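PDB 3N1E: vacuolar protein sorting-associated protein 54 from Mus musculus, which serves as a subunit of the GARP tethering complex, probably acting in retrograde transport from endosomes to the trans-Golgi network, and is represented here by its C-terminal helical domain. Local coordinates for residues 35-40 with 89-94; 42-47 with 97-102; 27-32 with 81-86. All blocks are in the same frame, centred on the assembly; numbering follows the deposited sequence. Where two conformers were deposited one is given.

Interactions 1 and 3 join the same two helices, 17-40 and 74-98, at successive levels along a nearly parallel pair, and they touch where F36 CE2 rests on I84 O. Interaction 2 follows on from interaction 1 past the C-terminal ends of these helices, where Y43 meets L92. Interaction 3 lies nearest the centre of the chain and is met by apolar carbon throughout, including the CB of an arginine. Interaction 1, the most buried of the three, adds a histidine ring and a bridging water. Interaction 2, at the bundle's end, is partly buried and joins loop to helix terminus chiefly through one leucine, beside a valine pair and with a glutamate carboxylate at its edge.

Interaction 1 (35-40 with 89-94); sequences LFDKLL and KLHLKK
F36, D37 and L40 of helix 17-40 pack against H91 of helix 74-98, a side-by-side arrangement of two nearly parallel helices in the all-helical bundle of the Vps54 C-terminal domain. The axes of the two short segments pass 9.2 Å apart at a crossing angle of -21°. F36 comes first: its CB lies 3.9 Å from H91 CD2, while the phenyl ring turns into the interior, against I57 and M61 of helix 52-68. D37 follows and supplies the closest approach, its CB standing over the imidazole face 4.0 Å from the ring centroid, a CH-pi contact to H91. The CA of D37 lies above the same face, nearer the rim, and L90 CD2 covers the opposite face over its centre, so the ring is sandwiched between its own helix and the neighbouring one. CG of D37 is anti to the backbone N (chi1 170°); from there D37 OD1 accepts from water 1 at 2.8 Å. That water also lies in the plane of the imidazole at its edge, 2.8 Å from H91 ND1, and thus joins two side chains that do not bond directly. The other ring nitrogen, H91 NE2, is hydrogen-bonded to D33 one turn earlier on helix 17-40; the two bonds together fix the ring's rotation, and the nearby carboxylates would tend to stabilise a protonated imidazole. L40, one turn after F36, ends the row on the buried side. It crosses H91 at about a right angle, with CD1 3.8 Å from H91 CB. The same methyl, L40 CD1, reaches the backbone of the next residue, 3.7 Å from L92 N, while L40 CD2 meets L92 CD1 at 4.2 Å.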
# COMPACT_ATOMS: atom_id res chain seq x y z
N LEU A 35 6.10 9.13 3.29
CA LEU A 35 4.93 9.88 2.81
C LEU A 35 3.71 9.69 3.70
O LEU A 35 3.04 10.67 4.08
CB LEU A 35 4.60 9.45 1.36
CG LEU A 35 3.36 10.16 0.79
CD1 LEU A 35 3.64 11.65 0.47
CD2 LEU A 35 2.86 9.38 -0.42
N PHE A 36 3.41 8.44 4.04
CA PHE A 36 2.28 8.13 4.92
C PHE A 36 2.44 8.77 6.30
O PHE A 36 1.47 9.27 6.85
CB PHE A 36 2.05 6.63 5.06
CG PHE A 36 1.78 5.92 3.76
CD1 PHE A 36 1.27 6.60 2.65
CD2 PHE A 36 2.00 4.54 3.66
CE1 PHE A 36 1.00 5.92 1.41
CE2 PHE A 36 1.73 3.85 2.46
CZ PHE A 36 1.21 4.54 1.34
N ASP A 37 3.65 8.73 6.86
CA ASP A 37 3.88 9.34 8.16
C ASP A 37 3.63 10.84 8.05
O ASP A 37 2.94 11.40 8.89
CB ASP A 37 5.31 9.07 8.68
CG ASP A 37 5.64 9.92 9.93
OD1 ASP A 37 4.94 9.76 10.95
OD2 ASP A 37 6.57 10.76 9.89
N LYS A 38 4.15 11.47 7.01
CA LYS A 38 4.01 12.92 6.85
C LYS A 38 2.55 13.31 6.72
O LYS A 38 2.08 14.21 7.42
CB LYS A 38 4.78 13.39 5.61
CG LYS A 38 4.72 14.87 5.42
CD LYS A 38 5.37 15.26 4.11
CE LYS A 38 4.59 16.37 3.42
NZ LYS A 38 4.32 17.51 4.33
N LEU A 39 1.83 12.60 5.86
CA LEU A 39 0.43 12.94 5.58
C LEU A 39 -0.52 12.58 6.71
O LEU A 39 -1.34 13.41 7.12
CB LEU A 39 -0.02 12.34 4.24
CG LEU A 39 0.66 12.88 2.97
CD1 LEU A 39 0.26 12.06 1.75
CD2 LEU A 39 0.34 14.38 2.79
N LEU A 40 -0.41 11.35 7.22
CA LEU A 40 -1.36 10.86 8.22
C LEU A 40 -1.17 11.50 9.60
O LEU A 40 -2.12 11.53 10.38
CB LEU A 40 -1.34 9.33 8.29
CG LEU A 40 -1.99 8.74 7.04
CD1 LEU A 40 -1.67 7.25 6.89
CD2 LEU A 40 -3.53 8.96 7.08
N LYS A 89 -1.60 1.24 7.07
CA LYS A 89 -2.43 0.86 8.21
C LYS A 89 -1.75 1.24 9.51
O LYS A 89 -2.41 1.69 10.43
CB LYS A 89 -2.76 -0.63 8.21
CG LYS A 89 -3.74 -1.00 7.11
CD LYS A 89 -4.24 -2.45 7.23
CE LYS A 89 -3.13 -3.43 7.09
NZ LYS A 89 -3.69 -4.81 7.35
N LEU A 90 -0.43 1.07 9.59
CA LEU A 90 0.27 1.38 10.85
C LEU A 90 0.15 2.87 11.15
O LEU A 90 -0.15 3.27 12.29
CB LEU A 90 1.75 0.90 10.79
CG LEU A 90 2.67 1.23 11.97
CD1 LEU A 90 3.73 0.12 12.14
CD2 LEU A 90 3.32 2.60 11.76
N HIS A 91 0.37 3.71 10.13
CA HIS A 91 0.32 5.15 10.32
C HIS A 91 -1.10 5.64 10.55
O HIS A 91 -1.32 6.56 11.35
CB HIS A 91 1.01 5.87 9.17
CG HIS A 91 2.49 5.64 9.16
ND1 HIS A 91 3.32 6.16 10.13
CD2 HIS A 91 3.28 4.92 8.33
CE1 HIS A 91 4.56 5.77 9.89
NE2 HIS A 91 4.57 5.03 8.80
N LEU A 92 -2.07 5.02 9.86
CA LEU A 92 -3.48 5.41 10.05
C LEU A 92 -3.93 5.01 11.46
O LEU A 92 -4.57 5.80 12.15
CB LEU A 92 -4.39 4.77 8.98
CG LEU A 92 -5.89 5.06 9.14
CD1 LEU A 92 -6.23 6.56 9.21
CD2 LEU A 92 -6.61 4.47 7.94
N LYS A 93 -3.60 3.79 11.88
CA LYS A 93 -3.93 3.31 13.24
C LYS A 93 -3.36 4.29 14.29
O LYS A 93 -4.08 4.64 15.23
CB LYS A 93 -3.41 1.89 13.47
CG LYS A 93 -3.96 1.21 14.75
CD LYS A 93 -3.87 -0.31 14.59
CE LYS A 93 -2.60 -0.86 15.18
NZ LYS A 93 -2.77 -1.27 16.60
N LYS A 94 -2.11 4.73 14.12
CA LYS A 94 -1.48 5.66 15.07
C LYS A 94 -2.29 6.96 15.18
O LYS A 94 -2.53 7.48 16.29
CB LYS A 94 -0.04 5.95 14.63
CG LYS A 94 0.79 6.79 15.57
CD LYS A 94 2.27 6.50 15.37
CE LYS A 94 2.59 5.11 15.92
NZ LYS A 94 3.94 4.57 15.53
O HOH W 1 2.89 8.23 11.96

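Interaction 2 (42-47 with 97-102)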
# COMPACT_ATOMS: atom_id res chain seq x y z
N LYS A 42 -0.95 14.51 10.08
CA LYS A 42 -1.74 15.76 9.95
C LYS A 42 -3.21 15.50 9.60
O LYS A 42 -3.99 16.43 9.37
CB LYS A 42 -1.13 16.67 8.87
CG LYS A 42 0.23 17.29 9.19
CD LYS A 42 0.71 18.15 8.02
CE LYS A 42 1.91 19.03 8.40
NZ LYS A 42 2.47 19.77 7.22
N TYR A 43 -3.61 14.24 9.54
CA TYR A 43 -4.96 13.92 9.06
C TYR A 43 -6.00 14.33 10.08
O TYR A 43 -5.87 14.03 11.26
CB TYR A 43 -5.02 12.41 8.83
CG TYR A 43 -6.35 11.81 8.46
CD1 TYR A 43 -7.10 12.30 7.39
CD2 TYR A 43 -6.86 10.73 9.18
CE1 TYR A 43 -8.33 11.70 7.05
CE2 TYR A 43 -8.08 10.14 8.84
CZ TYR A 43 -8.81 10.64 7.77
OH TYR A 43 -10.01 10.03 7.45
N GLU A 44 -7.03 15.03 9.62
CA GLU A 44 -8.17 15.32 10.50
C GLU A 44 -9.42 14.71 9.88
O GLU A 44 -9.59 14.71 8.66
CB GLU A 44 -8.33 16.82 10.75
CG GLU A 44 -7.16 17.43 11.55
CD GLU A 44 -6.98 16.85 12.96
OE1 GLU A 44 -7.94 16.87 13.78
OE2 GLU A 44 -5.86 16.38 13.24
N VAL A 45 -10.27 14.16 10.74
CA VAL A 45 -11.45 13.46 10.26
C VAL A 45 -12.58 14.47 10.04
O VAL A 45 -13.12 15.01 11.00
CB VAL A 45 -11.83 12.33 11.23
CG1 VAL A 45 -13.09 11.55 10.71
CG2 VAL A 45 -10.65 11.37 11.38
N LYS A 46 -12.91 14.71 8.77
CA LYS A 46 -14.03 15.59 8.40
C LYS A 46 -14.46 15.34 6.96
O LYS A 46 -13.69 14.79 6.15
CB LYS A 46 -13.64 17.06 8.60
CG LYS A 46 -12.49 17.46 7.70
CD LYS A 46 -12.12 18.92 7.91
CE LYS A 46 -11.32 19.46 6.73
NZ LYS A 46 -9.85 19.27 6.87
N ALA A 47 -15.67 15.77 6.63
CA ALA A 47 -16.14 15.78 5.26
C ALA A 47 -15.54 16.98 4.54
O ALA A 47 -15.23 17.99 5.18
CB ALA A 47 -17.67 15.83 5.26
N SER A 97 -5.70 6.62 16.85
CA SER A 97 -5.53 6.49 18.30
C SER A 97 -5.26 7.85 18.91
O SER A 97 -5.83 8.19 19.97
CB SER A 97 -4.39 5.53 18.60
OG SER A 97 -4.83 4.20 18.38
N HIS A 98 -4.41 8.62 18.25
CA HIS A 98 -4.07 9.98 18.68
C HIS A 98 -5.32 10.86 18.76
O HIS A 98 -5.52 11.59 19.75
CB HIS A 98 -2.99 10.58 17.78
CG HIS A 98 -2.75 12.04 18.03
ND1 HIS A 98 -2.06 12.49 19.14
CD2 HIS A 98 -3.11 13.14 17.33
CE1 HIS A 98 -2.00 13.81 19.10
NE2 HIS A 98 -2.64 14.23 18.02
N LEU A 99 -6.18 10.75 17.74
CA LEU A 99 -7.41 11.53 17.65
C LEU A 99 -8.55 10.96 18.49
O LEU A 99 -9.62 11.57 18.55
CB LEU A 99 -7.85 11.63 16.18
CG LEU A 99 -7.00 12.33 15.13
CD1 LEU A 99 -7.55 12.07 13.73
CD2 LEU A 99 -6.86 13.83 15.38
N ASN A 100 -8.34 9.80 19.13
CA ASN A 100 -9.38 9.11 19.91
C ASN A 100 -10.66 8.82 19.12
O ASN A 100 -11.80 8.98 19.60
CB ASN A 100 -9.73 9.88 21.20
CG ASN A 100 -8.61 9.85 22.21
OD1 ASN A 100 -8.12 10.89 22.62
ND2 ASN A 100 -8.22 8.66 22.62
N VAL A 101 -10.44 8.36 17.89
CA VAL A 101 -11.55 7.94 17.04
C VAL A 101 -11.71 6.46 17.27
O VAL A 101 -10.73 5.68 17.15
CB VAL A 101 -11.27 8.20 15.53
CG1 VAL A 101 -12.47 7.72 14.64
CG2 VAL A 101 -11.02 9.65 15.29
N ILE A 102 -12.93 6.05 17.58
CA ILE A 102 -13.17 4.65 17.86
C ILE A 102 -14.25 4.06 16.94
O ILE A 102 -15.04 4.80 16.32
CB ILE A 102 -13.51 4.41 19.35
CG1 ILE A 102 -14.86 5.03 19.70
CG2 ILE A 102 -12.36 4.95 20.25
CD1 ILE A 102 -15.54 4.32 20.88
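L99 receives Y43, E44 and V45 at the end of the helical bundle, where the loop between helices 17-40 and 52-68 meets the C-terminal end of helix 74-98. That helix ends in a Schellman motif: N100 takes a positive phi (55°), and the chain turns so that both L99 and V101 point their CB atoms at the loop. The apolar contacts centre on V45. Its CG2 lies 4.0 Å from L99 CD1 and 4.3 Å from V101 CG2, so one methyl serves both residues, while Q108, L111 and V112 of helix 107-124 also pack on V45. The remaining contacts set leucine methyls against oxygen. The Y43 carbonyl, hydrogen-bonded to Q95, has L99 CD1 beside its O at 3.6 Å; the Y43 ring turns inward, where its hydroxyl bonds to D115. E44 crosses L99 obliquely. The glutamate chain bends at chi2 (-61°), which turns CD back from an extended course, and its carboxylate lies against the other leucine methyl: L99 CD2 stands 3.5 Å from E44 OE2 and 3.6 Å from E44 OE1.

Interaction 3 (27-32 with 81-86)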
# COMPACT_ATOMS: atom_id res chain seq x y z
N LYS A 27 13.46 -0.10 -0.63
CA LYS A 27 13.68 1.37 -0.73
C LYS A 27 12.38 2.09 -1.12
O LYS A 27 12.09 3.19 -0.63
CB LYS A 27 14.83 1.69 -1.72
CG LYS A 27 16.20 1.20 -1.25
CD LYS A 27 17.22 1.11 -2.37
CE LYS A 27 17.54 2.45 -3.00
NZ LYS A 27 18.61 2.30 -4.03
N LEU A 28 11.59 1.44 -1.97
CA LEU A 28 10.29 1.95 -2.34
C LEU A 28 9.28 1.96 -1.18
O LEU A 28 8.57 2.93 -0.99
CB LEU A 28 9.74 1.17 -3.54
CG LEU A 28 8.51 1.69 -4.27
CD1 LEU A 28 8.54 3.18 -4.60
CD2 LEU A 28 8.41 0.88 -5.56
N VAL A 29 9.24 0.89 -0.39
CA VAL A 29 8.40 0.87 0.82
C VAL A 29 8.83 1.97 1.78
O VAL A 29 7.99 2.63 2.39
CB VAL A 29 8.44 -0.52 1.51
CG1 VAL A 29 7.76 -0.52 2.91
CG2 VAL A 29 7.77 -1.57 0.60
N ALA A 30 10.13 2.23 1.86
CA ALA A 30 10.58 3.23 2.81
C ALA A 30 10.13 4.63 2.36
O ALA A 30 9.71 5.48 3.17
CB ALA A 30 12.13 3.14 3.01
N ILE A 31 10.20 4.88 1.05
CA ILE A 31 9.71 6.12 0.50
C ILE A 31 8.23 6.30 0.80
O ILE A 31 7.81 7.38 1.23
CB ILE A 31 10.02 6.18 -1.02
CG1 ILE A 31 11.53 6.36 -1.22
CG2 ILE A 31 9.21 7.27 -1.70
CD1 ILE A 31 12.06 5.98 -2.62
N MET A 32 7.44 5.26 0.58
CA MET A 32 6.01 5.42 0.81
C MET A 32 5.70 5.54 2.30
O MET A 32 4.82 6.31 2.70
CB MET A 32 5.19 4.29 0.18
CG MET A 32 5.35 4.16 -1.32
SD MET A 32 4.82 5.62 -2.23
CE MET A 32 3.07 5.58 -1.96
N PHE A 81 2.56 -4.15 -2.82
CA PHE A 81 1.38 -3.43 -2.35
C PHE A 81 0.88 -3.91 -1.00
O PHE A 81 0.35 -3.11 -0.24
CB PHE A 81 0.26 -3.36 -3.42
CG PHE A 81 0.43 -2.18 -4.32
CD1 PHE A 81 -0.20 -0.96 -4.04
CD2 PHE A 81 1.29 -2.27 -5.41
CE1 PHE A 81 -0.00 0.16 -4.88
CE2 PHE A 81 1.50 -1.16 -6.24
CZ PHE A 81 0.84 0.05 -5.98
N LEU A 82 1.09 -5.20 -0.68
CA LEU A 82 0.77 -5.66 0.68
C LEU A 82 1.66 -4.98 1.73
O LEU A 82 1.17 -4.63 2.79
CB LEU A 82 0.85 -7.19 0.80
CG LEU A 82 -0.29 -7.85 0.03
CD1 LEU A 82 0.07 -9.34 -0.07
CD2 LEU A 82 -1.68 -7.68 0.72
N ARG A 83 2.94 -4.77 1.41
CA ARG A 83 3.85 -4.06 2.32
C ARG A 83 3.51 -2.58 2.46
O ARG A 83 3.57 -2.00 3.55
CB ARG A 83 5.33 -4.21 1.88
CG ARG A 83 5.78 -5.65 1.85
CD ARG A 83 7.30 -5.84 1.69
NE ARG A 83 7.64 -7.12 2.34
CZ ARG A 83 8.82 -7.73 2.30
NH1 ARG A 83 9.84 -7.20 1.63
NH2 ARG A 83 8.98 -8.89 2.93
N ILE A 84 3.20 -1.95 1.34
CA ILE A 84 2.77 -0.55 1.33
C ILE A 84 1.50 -0.44 2.18
O ILE A 84 1.39 0.43 3.04
CB ILE A 84 2.45 -0.05 -0.11
CG1 ILE A 84 3.70 -0.01 -1.02
CG2 ILE A 84 1.76 1.31 -0.07
CD1 ILE A 84 4.92 0.54 -0.42
N ASN A 85 0.54 -1.34 1.95
CA ASN A 85 -0.69 -1.34 2.75
C ASN A 85 -0.43 -1.50 4.25
O ASN A 85 -1.09 -0.87 5.07
CB ASN A 85 -1.66 -2.44 2.25
CG ASN A 85 -2.98 -2.44 2.97
OD1 ASN A 85 -3.34 -3.42 3.67
ND2 ASN A 85 -3.69 -1.38 2.85
N ALA A 86 0.53 -2.34 4.61
CA ALA A 86 0.84 -2.54 6.02
C ALA A 86 1.36 -1.24 6.64
O ALA A 86 1.00 -0.91 7.75
CB ALA A 86 1.88 -3.65 6.17
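V29 and I84 lie alongside each other, pointing opposite ways, and the delta methyl of the isoleucine carries most of the contact between helices 17-40 and 74-98, packed side by side and roughly parallel in the helical bundle of the C-terminal domain. The axes of the two segments run 9.6 Å apart and cross at -30°. CG1 of I84 is anti to its carbonyl carbon (chi1 -66°), and chi2 of -44° then sets CD1 against helix 17-40, 3.7 Å from V29 CG2 and equally close to V29 CA. M32, one turn on, comes in at a slant to I84 and presents its CG to the same methyl, so that M32 CG and I84 CD1 are 3.8 Å apart. V29 and M32 thus hold one methyl between successive turns of a helix, and M61 of helix 52-68 packs on both M32 and I84. R83 crosses V29 at about a right angle: R83 CB lies 3.8 Å from V29 CG2, while the extended chain carries the guanidinium away from the contact. With aliphatic carbon as the meeting surface, the two helices are held here by shape and the burial of apolar groups, and the charge of R83 stays at the exposed margin.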